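Local coordinates for protein probable tRNA pseudouridine synthase D (Methanosarcina mazei, PDB 1Z2Z) that probably converts uridine 13 of transfer RNAs to pseudouridine, as a member of the TruD family of pseudouridine synthases, at residues N358-L361 with K362-V366. Residues are numbered along the deposited sequence; the frame is centred on the assembly and turned at random.
Sequences NGVL and KELGV
V366 N donates to L361 O over 2.8 Å, and this backbone bond, lying in the carbonyl plane with a C=O...N angle of 156°, closes the last turn of helix 352-363. G365 N, in turn, reaches back to K362 O at 2.8 Å. Ahead of this closure the ordinary helical pattern persists: L364 N is bonded to V360 O (3.2 Å), whereas the bond from K362 N to N358 O is weak.

Apolar contacts follow the same spacings. V360 and L364 run alongside each other on one flank of the helix, with V360 CG1 and L364 CD2 4.2 Å apart; a chi1 of 175° swings CG1 of V360 to the side of its carbonyl carbon, and this is the branch that meets L364. Both side chains pack on helix 263-287, touching I280. In the next pair, which spans five positions rather than four, L361 CB meets V366 CB at 4.2 Å, a hydrophobic pairing across the chain reversal, while L361 touches F348 and V366 touches F371.

A salt bridge involves E363: its CG passes 3.5 Å from G359 O and the chain beyond is extended, carrying OE1 to R284, a second tie to helix 263-287.

G365 carries the positive phi (60°) that turns the chain out of the helix, a conformation favourable to glycine. Paired backward bonds, this glycine and the L361–V366 apolar contact together make a Schellman motif, the classic C-terminal helix cap.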
loop_
_atom_site.group_PDB
_atom_site.type_symbol
_atom_site.label_atom_id
_atom_site.label_comp_id
_atom_site.label_asym_id
_atom_site.label_seq_id
_atom_site.Cartn_x
_atom_site.Cartn_y
_atom_site.Cartn_z
ATOM N N ASN A 358 12.345 15.513 -14.776
ATOM C CA ASN A 358 12.532 16.950 -14.600
ATOM C C ASN A 358 11.269 17.724 -14.984
ATOM O O ASN A 358 11.062 18.848 -14.540
ATOM C CB ASN A 358 13.744 17.417 -15.421
ATOM C CG ASN A 358 15.070 16.979 -14.799
ATOM O OD1 ASN A 358 15.491 17.515 -13.768
ATOM N ND2 ASN A 358 15.722 15.992 -15.411
ATOM N N GLY A 359 10.417 17.109 -15.793
ATOM C CA GLY A 359 9.190 17.770 -16.190
ATOM C C GLY A 359 8.096 17.681 -15.136
ATOM O O GLY A 359 7.084 18.386 -15.211
ATOM N N VAL A 360 8.277 16.802 -14.158
ATOM C CA VAL A 360 7.284 16.671 -13.101
ATOM C C VAL A 360 7.683 17.582 -11.948
ATOM O O VAL A 360 6.839 18.215 -11.317
ATOM C CB VAL A 360 7.171 15.215 -12.592
ATOM C CG1 VAL A 360 6.217 15.152 -11.412
ATOM C CG2 VAL A 360 6.667 14.313 -13.704
ATOM N N LEU A 361 8.979 17.653 -11.680
ATOM C CA LEU A 361 9.468 18.500 -10.607
ATOM C C LEU A 361 9.293 19.949 -11.012
ATOM O O LEU A 361 9.136 20.819 -10.161
ATOM C CB LEU A 361 10.943 18.222 -10.358
ATOM C CG LEU A 361 11.294 16.733 -10.378
ATOM C CD1 LEU A 361 12.810 16.579 -10.322
ATOM C CD2 LEU A 361 10.618 16.013 -9.222
ATOM N N LYS A 362 9.314 20.201 -12.319
ATOM C CA LYS A 362 9.180 21.554 -12.843
ATOM C C LYS A 362 7.776 22.125 -12.650
ATOM O O LYS A 362 7.599 23.114 -11.935
ATOM C CB LYS A 362 9.553 21.579 -14.328
ATOM C CG LYS A 362 9.780 22.976 -14.898
ATOM C CD LYS A 362 10.184 22.904 -16.360
ATOM C CE LYS A 362 10.441 24.283 -16.949
ATOM N NZ LYS A 362 10.787 24.182 -18.402
ATOM N N GLU A 363 6.782 21.507 -13.286
ATOM C CA GLU A 363 5.404 21.977 -13.173
ATOM C C GLU A 363 4.943 21.987 -11.720
ATOM O O GLU A 363 4.159 22.845 -11.306
ATOM C CB GLU A 363 4.453 21.099 -13.998
ATOM C CG GLU A 363 4.293 19.668 -13.500
ATOM C CD GLU A 363 3.163 18.915 -14.204
ATOM O OE1 GLU A 363 3.033 17.684 -14.001
ATOM O OE2 GLU A 363 2.397 19.556 -14.959
ATOM N N LEU A 364 5.443 21.036 -10.945
ATOM C CA LEU A 364 5.066 20.937 -9.547
ATOM C C LEU A 364 5.800 21.965 -8.699
ATOM O O LEU A 364 5.513 22.124 -7.510
ATOM C CB LEU A 364 5.351 19.524 -9.043
ATOM C CG LEU A 364 4.161 18.742 -8.479
ATOM C CD1 LEU A 364 2.983 18.763 -9.447
ATOM C CD2 LEU A 364 4.609 17.315 -8.206
ATOM N N GLY A 365 6.739 22.672 -9.321
ATOM C CA GLY A 365 7.503 23.681 -8.607
ATOM C C GLY A 365 8.266 23.094 -7.438
ATOM O O GLY A 365 8.510 23.773 -6.444
ATOM N N VAL A 366 8.637 21.823 -7.564
ATOM C CA VAL A 366 9.379 21.123 -6.521
ATOM C C VAL A 366 10.836 21.551 -6.529
ATOM O O VAL A 366 11.404 21.816 -7.590
ATOM C CB VAL A 366 9.353 19.607 -6.735
ATOM C CG1 VAL A 366 10.027 18.908 -5.561
ATOM C CG2 VAL A 366 7.928 19.139 -6.905
#